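Local coordinates for protein putative phosphatase (Clostridium difficile, PDB 3SD7) that probably hydrolyses phosphate esters as a phosphatase of the haloacid dehalogenase-like hydrolase superfamily, at residues Glu99-Asp103 against Lys104-Glu108; Glu113-Lys116 against Glu117-Glu120. One frame throughout, in Å; residues are numbered along the deposited sequence.

Interaction 1. Residues Glu99-Asp103 against Lys104-Glu108; sequences EYFAD and KGIFE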
ATOM      1  N   GLU A  99     -13.084   6.984 -13.161  1.00 53.95           N
ATOM      2  CA  GLU A  99     -13.563   8.346 -13.285  1.00 55.50           C
ATOM      3  C   GLU A  99     -13.743   8.965 -11.898  1.00 52.26           C
ATOM      4  O   GLU A  99     -13.227  10.053 -11.629  1.00 51.83           O
ATOM      5  CB  GLU A  99     -14.880   8.371 -14.076  1.00 58.53           C
ATOM      6  CG  GLU A  99     -15.498   9.742 -14.227  1.00 65.92           C
ATOM      7  CD  GLU A  99     -16.724   9.746 -15.122  1.00 70.14           C
ATOM      8  OE1 GLU A  99     -17.217   8.658 -15.492  1.00 69.44           O
ATOM      9  OE2 GLU A  99     -17.193  10.852 -15.460  1.00 79.33           O
ATOM     10  N   TYR A 100     -14.457   8.268 -11.014  1.00 49.54           N
ATOM     11  CA  TYR A 100     -14.678   8.789  -9.668  1.00 48.14           C
ATOM     12  C   TYR A 100     -13.369   8.814  -8.872  1.00 44.98           C
ATOM     13  O   TYR A 100     -13.128   9.726  -8.086  1.00 44.75           O
ATOM     14  CB  TYR A 100     -15.730   7.965  -8.896  1.00 47.36           C
ATOM     15  CG  TYR A 100     -15.979   8.514  -7.498  1.00 47.93           C
ATOM     16  CD1 TYR A 100     -17.054   9.357  -7.232  1.00 51.65           C
ATOM     17  CD2 TYR A 100     -15.100   8.226  -6.451  1.00 46.62           C
ATOM     18  CE1 TYR A 100     -17.257   9.875  -5.955  1.00 52.27           C
ATOM     19  CE2 TYR A 100     -15.296   8.735  -5.184  1.00 47.49           C
ATOM     20  CZ  TYR A 100     -16.369   9.560  -4.940  1.00 50.44           C
ATOM     21  OH  TYR A 100     -16.532  10.057  -3.671  1.00 52.82           O
ATOM     22  N   PHE A 101     -12.524   7.816  -9.067  1.00 44.24           N
ATOM     23  CA  PHE A 101     -11.299   7.760  -8.264  1.00 42.09           C
ATOM     24  C   PHE A 101     -10.347   8.918  -8.601  1.00 44.40           C
ATOM     25  O   PHE A 101      -9.789   9.561  -7.706  1.00 41.92           O
ATOM     26  CB  PHE A 101     -10.580   6.433  -8.417  1.00 41.16           C
ATOM     27  CG  PHE A 101      -9.439   6.271  -7.433  1.00 39.09           C
ATOM     28  CD1 PHE A 101      -9.674   5.802  -6.145  1.00 37.04           C
ATOM     29  CD2 PHE A 101      -8.153   6.642  -7.785  1.00 39.33           C
ATOM     30  CE1 PHE A 101      -8.631   5.675  -5.238  1.00 35.63           C
ATOM     31  CE2 PHE A 101      -7.100   6.510  -6.871  1.00 37.81           C
ATOM     32  CZ  PHE A 101      -7.336   6.036  -5.622  1.00 34.84           C
ATOM     33  N   ALA A 102     -10.179   9.183  -9.890  1.00 48.01           N
ATOM     34  CA  ALA A 102      -9.301  10.265 -10.330  1.00 49.82           C
ATOM     35  C   ALA A 102      -9.838  11.627  -9.885  1.00 52.24           C
ATOM     36  O   ALA A 102      -9.071  12.529  -9.565  1.00 53.18           O
ATOM     37  CB  ALA A 102      -9.122  10.229 -11.856  1.00 52.72           C
ATOM     38  N   ASP A 103     -11.158  11.761  -9.848  1.00 53.91           N
ATOM     39  CA  ASP A 103     -11.793  13.025  -9.482  1.00 56.40           C
ATOM     40  C   ASP A 103     -11.814  13.271  -7.970  1.00 54.27           C
ATOM     41  O   ASP A 103     -11.456  14.360  -7.512  1.00 55.46           O
ATOM     42  CB  ASP A 103     -13.228  13.058 -10.029  1.00 59.58           C
ATOM     43  CG  ASP A 103     -13.942  14.390  -9.775  1.00 64.31           C
ATOM     44  OD1 ASP A 103     -13.267  15.434  -9.638  1.00 69.96           O
ATOM     45  OD2 ASP A 103     -15.193  14.382  -9.729  1.00 71.10           O
ATOM     46  N   LYS A 104     -12.239  12.267  -7.202  1.00 49.40           N
ATOM     47  CA  LYS A 104     -12.397  12.420  -5.742  1.00 48.33           C
ATOM     48  C   LYS A 104     -11.849  11.292  -4.890  1.00 43.21           C
ATOM     49  O   LYS A 104     -11.408  11.527  -3.760  1.00 41.69           O
ATOM     50  CB  LYS A 104     -13.887  12.588  -5.403  1.00 50.19           C
ATOM     51  CG  LYS A 104     -14.481  13.843  -6.011  1.00 58.87           C
ATOM     52  CD  LYS A 104     -15.896  14.178  -5.553  1.00 67.97           C
ATOM     53  CE  LYS A 104     -16.950  13.210  -6.069  1.00 70.09           C
ATOM     54  NZ  LYS A 104     -18.309  13.872  -6.069  1.00 72.07           N
ATOM     55  N   GLY A 105     -11.890  10.070  -5.406  1.00 40.07           N
ATOM     56  CA  GLY A 105     -11.427   8.913  -4.642  1.00 37.74           C
ATOM     57  C   GLY A 105      -9.981   9.050  -4.178  1.00 36.30           C
ATOM     58  O   GLY A 105      -9.644   8.686  -3.064  1.00 33.95           O
ATOM     59  N   ILE A 106      -9.145   9.643  -5.031  1.00 37.74           N
ATOM     60  CA  ILE A 106      -7.704   9.786  -4.726  1.00 37.09           C
ATOM     61  C   ILE A 106      -7.467  10.640  -3.478  1.00 38.14           C
ATOM     62  O   ILE A 106      -6.460  10.470  -2.786  1.00 36.93           O
ATOM     63  CB  ILE A 106      -6.936  10.359  -5.944  1.00 38.67           C
ATOM     64  CG1 ILE A 106      -5.411  10.390  -5.690  1.00 37.48           C
ATOM     65  CG2 ILE A 106      -7.446  11.743  -6.285  1.00 37.56           C
ATOM     66  CD1 ILE A 106      -4.844   9.066  -5.342  1.00 36.68           C
ATOM     67  N   PHE A 107      -8.399  11.540  -3.183  1.00 39.56           N
ATOM     68  CA  PHE A 107      -8.277  12.398  -2.011  1.00 41.49           C
ATOM     69  C   PHE A 107      -8.955  11.826  -0.770  1.00 40.47           C
ATOM     70  O   PHE A 107      -8.891  12.424   0.300  1.00 42.61           O
ATOM     71  CB  PHE A 107      -8.847  13.790  -2.323  1.00 44.75           C
ATOM     72  CG  PHE A 107      -8.218  14.431  -3.513  1.00 49.34           C
ATOM     73  CD1 PHE A 107      -6.940  14.973  -3.423  1.00 53.53           C
ATOM     74  CD2 PHE A 107      -8.883  14.472  -4.726  1.00 53.10           C
ATOM     75  CE1 PHE A 107      -6.339  15.561  -4.525  1.00 54.68           C
ATOM     76  CE2 PHE A 107      -8.292  15.065  -5.837  1.00 58.93           C
ATOM     77  CZ  PHE A 107      -7.017  15.607  -5.734  1.00 58.82           C
ATOM     78  N   GLU A 108      -9.573  10.653  -0.905  1.00 37.99           N
ATOM     79  CA  GLU A 108     -10.284  10.018   0.193  1.00 36.03           C
ATOM     80  C   GLU A 108      -9.461   8.871   0.794  1.00 32.78           C
ATOM     81  O   GLU A 108      -9.684   7.697   0.519  1.00 30.82           O
ATOM     82  CB  GLU A 108     -11.649   9.556  -0.302  1.00 36.96           C
ATOM     83  CG  GLU A 108     -12.553  10.754  -0.614  1.00 40.01           C
ATOM     84  CD  GLU A 108     -13.806  10.410  -1.390  1.00 44.88           C
ATOM     85  OE1 GLU A 108     -13.868   9.330  -2.003  1.00 43.78           O
ATOM     86  OE2 GLU A 108     -14.727  11.257  -1.386  1.00 50.10           O
TER

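Interaction 2. Residues Glu113-Lys116 against Glu117-Glu120; sequences ENMK and EILE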
ATOM      1  N   GLU A 113      -3.150   6.533  12.479  1.00 26.93           N
ATOM      2  CA  GLU A 113      -2.813   7.288  13.653  1.00 30.24           C
ATOM      3  C   GLU A 113      -1.364   6.997  14.066  1.00 27.98           C
ATOM      4  O   GLU A 113      -0.945   5.847  14.081  1.00 27.50           O
ATOM      5  CB  GLU A 113      -3.749   6.918  14.805  1.00 32.01           C
ATOM      6  CG  GLU A 113      -3.804   7.935  15.848  1.00 39.50           C
ATOM      7  CD  GLU A 113      -4.585   9.168  15.403  1.00 45.07           C
ATOM      8  OE1 GLU A 113      -4.270  10.238  15.909  1.00 47.66           O
ATOM      9  OE2 GLU A 113      -5.504   9.060  14.541  1.00 51.89           O
ATOM     10  N   ASN A 114      -0.634   8.069  14.346  1.00 29.00           N
ATOM     11  CA  ASN A 114       0.774   8.065  14.830  1.00 29.63           C
ATOM     12  C   ASN A 114       1.841   7.825  13.776  1.00 28.19           C
ATOM     13  O   ASN A 114       3.032   7.869  14.085  1.00 28.76           O
ATOM     14  CB  ASN A 114       0.954   7.087  15.990  1.00 32.35           C
ATOM     15  CG  ASN A 114      -0.020   7.373  17.138  1.00 35.70           C
ATOM     16  OD1 ASN A 114      -0.220   8.530  17.517  1.00 37.63           O
ATOM     17  ND2 ASN A 114      -0.623   6.315  17.700  1.00 37.02           N
ATOM     18  N   MET A 115       1.419   7.612  12.544  1.00 25.60           N
ATOM     19  CA  MET A 115       2.396   7.342  11.485  1.00 24.98           C
ATOM     20  C   MET A 115       3.253   8.572  11.209  1.00 25.81           C
ATOM     21  O   MET A 115       4.493   8.462  11.100  1.00 24.45           O
ATOM     22  CB  MET A 115       1.719   6.835  10.230  1.00 25.61           C
ATOM     23  CG  MET A 115       2.734   6.434   9.145  1.00 25.95           C
ATOM     24  SD  MET A 115       4.064   5.309   9.614  1.00 25.58           S
ATOM     25  CE  MET A 115       3.162   3.726   9.721  1.00 28.04           C
ATOM     26  N   LYS A 116       2.638   9.759  11.166  1.00 26.80           N
ATOM     27  CA  LYS A 116       3.444  10.958  10.886  1.00 30.13           C
ATOM     28  C   LYS A 116       4.559  11.106  11.933  1.00 30.88           C
ATOM     29  O   LYS A 116       5.713  11.365  11.588  1.00 31.13           O
ATOM     30  CB  LYS A 116       2.571  12.202  10.739  1.00 30.39           C
ATOM     31  CG  LYS A 116       3.305  13.370  10.132  1.00 36.56           C
ATOM     32  CD  LYS A 116       2.392  14.576   9.993  1.00 43.88           C
ATOM     33  CE  LYS A 116       3.030  15.638   9.120  1.00 48.56           C
ATOM     34  NZ  LYS A 116       4.389  16.029   9.582  1.00 56.08           N
ATOM     35  N   GLU A 117       4.218  10.929  13.210  1.00 31.31           N
ATOM     36  CA  GLU A 117       5.205  10.975  14.289  1.00 33.45           C
ATOM     37  C   GLU A 117       6.338   9.965  14.105  1.00 32.32           C
ATOM     38  O   GLU A 117       7.507  10.317  14.276  1.00 30.09           O
ATOM     39  CB  GLU A 117       4.548  10.751  15.669  1.00 38.14           C
ATOM     40  CG  GLU A 117       5.577  10.342  16.768  1.00 44.16           C
ATOM     41  CD  GLU A 117       4.938   9.906  18.079  1.00 56.18           C
ATOM     42  OE1 GLU A 117       4.169  10.708  18.638  1.00 57.33           O
ATOM     43  OE2 GLU A 117       5.242   8.778  18.555  1.00 56.92           O
ATOM     44  N   ILE A 118       6.026   8.710  13.759  1.00 29.59           N
ATOM     45  CA  ILE A 118       7.102   7.734  13.641  1.00 28.47           C
ATOM     46  C   ILE A 118       7.980   8.054  12.428  1.00 25.36           C
ATOM     47  O   ILE A 118       9.198   7.922  12.508  1.00 26.68           O
ATOM     48  CB  ILE A 118       6.641   6.249  13.678  1.00 31.99           C
ATOM     49  CG1 ILE A 118       6.043   5.836  12.386  1.00 33.60           C
ATOM     50  CG2 ILE A 118       5.766   5.936  14.938  1.00 34.93           C
ATOM     51  CD1 ILE A 118       7.095   5.516  11.351  1.00 41.87           C
ATOM     52  N   LEU A 119       7.380   8.503  11.322  1.00 23.51           N
ATOM     53  CA  LEU A 119       8.194   8.887  10.153  1.00 22.67           C
ATOM     54  C   LEU A 119       9.139  10.023  10.529  1.00 24.74           C
ATOM     55  O   LEU A 119      10.307   9.974  10.163  1.00 23.70           O
ATOM     56  CB  LEU A 119       7.341   9.315   8.974  1.00 24.61           C
ATOM     57  CG  LEU A 119       6.483   8.182   8.415  1.00 22.77           C
ATOM     58  CD1 LEU A 119       5.567   8.733   7.340  1.00 23.62           C
ATOM     59  CD2 LEU A 119       7.333   7.021   7.857  1.00 25.74           C
ATOM     60  N   GLU A 120       8.626  11.022  11.248  1.00 25.12           N
ATOM     61  CA  GLU A 120       9.438  12.177  11.709  1.00 28.63           C
ATOM     62  C   GLU A 120      10.589  11.666  12.608  1.00 29.28           C
ATOM     63  O   GLU A 120      11.729  12.090  12.462  1.00 30.59           O
ATOM     64  CB  GLU A 120       8.554  13.168  12.473  1.00 31.15           C
ATOM     65  CG  GLU A 120       7.589  13.968  11.568  1.00 36.11           C
ATOM     66  CD  GLU A 120       6.550  14.829  12.304  1.00 45.92           C
ATOM     67  OE1 GLU A 120       6.327  14.695  13.536  1.00 46.63           O
ATOM     68  OE2 GLU A 120       5.930  15.652  11.613  1.00 50.40           O
TER
HETATM   69  O   HOH W   1       1.373  10.790  17.353  1.00 21.14           O

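Interaction 1. Residues Glu99-Asp103 against Lys104-Glu108
The Tyr100 ring carries Lys104 on one face and Glu108 at its edge: CB of Lys104 sits 3.9 Å above the ring plane, offset toward the rim in a CH-pi contact, while OE1 of Glu108 lies in the plane. Backbone covers one face of the Phe101 ring instead, with Ile106 N above its centre and Gly105 C nearer the rim. Phe107 turns its edge to the carbonyl oxygen of Asp103. They gather where helix 87-105, the last of the helical cap as in HAD-type hydrolases, runs out through a wider pi-type turn and then a type I beta turn from Gly105 to Glu108.

With CG anti to the backbone N (chi1 -179°), Tyr100 is carried along the helix toward the turn. Lys104, bent at its third torsion, brings CE to 3.4 Å from Tyr100 CE1. The hydroxyl OH of Tyr100 donates to Glu108 OE1 at 3.2 Å, on the syn side of a carboxylate tilted 41° from the ring plane, tying the helix to the residue that closes the beta turn. Tyr53 meets the Tyr100 ring from helix 44-57. On the buried side, Phe101 CE2 touches Ile106 CD1 at 3.7 Å, and Phe139 packs edge-to-face with Phe101.

The backbone records the change of pitch. Tyr100 O accepts two bonds from opposite faces of its carbonyl plane, from Lys104 N at 2.8 Å and Gly105 N at 3.0 Å. One residue on, Phe101 O receives Ile106 N at 2.8 Å in its carbonyl plane, although the N-H...O angle is only 143°.

Interaction 2. Residues Glu113-Lys116 against Glu117-Glu120
Lys116 and Glu120, one helical turn apart, form the charged contact of this segment: NZ of Lys116 lies 2.6 Å from OE2 of Glu120, a hydrogen-bonded salt bridge. The lysine chain runs extended as far as CE and bends only at its last torsion (chi4 -54°), which swings the ammonium group across to the carboxylate. It meets OE2 on the anti side, 28° out of the carboxylate plane. The same nitrogen also makes a weak hydrogen bond with Tyr152 OH.

A water provides the second polar link, donating hydrogen bonds to Asn114 OD1 at 2.8 Å and to Glu117 OE1 at 3.1 Å. Asn114 occupies the N-cap position, yet its side chain makes no capping bond and reaches the first turn through this water. Glu117 OE2 also lies close to OE1 of Glu233, a pairing of like charges that might raise the proton affinity of one of them.

Apolar contact belongs to the buried face. Met115, bent at its second and third torsions, lays its sulfur against two residues: SD is 3.4 Å from Ile118 CG1 and 3.9 Å from Leu119 CG. Ile118 offers that branch because CG1 stands between its backbone N and carbonyl carbon (chi1 77°). Ile235 and Tyr212 also touch Met115, bringing the C-terminal part of the chain against this face.

Main-chain bonds run from Ile118 N to Asn114 O at 3.1 Å, Leu119 N to Met115 O at 2.9 Å and Glu120 N to Lys116 O at 3.0 Å. Such four-residue spacing, with an ion pair on the outer side and aliphatic groups inward, is that of an amphipathic alpha-helix opening; here helix 115-124 leads into strand 128-133 of the parallel HAD core sheet.

In the fold
Interactions 1 and 2 follow one another along the chain, on consecutive helices and on two different parts of the HAD fold. Residues 99-108 end helix 87-105 of the helical cap; residues 113-120 open helix 115-124, which flanks the parallel core sheet. Between them runs strand 110-111, paired antiparallel with strand 41-42, so the chain crosses from cap to core there. The centres of the two interactions lie 25 Å apart, and their nearest atoms about 13 Å, without touching. The sodium ion held by Asp37 and Asp192 is about 13 Å from the Phe101 side chain and about 11 Å from that of Met115; both therefore lie near the probable active-site region, with neither side chain reaching the metal.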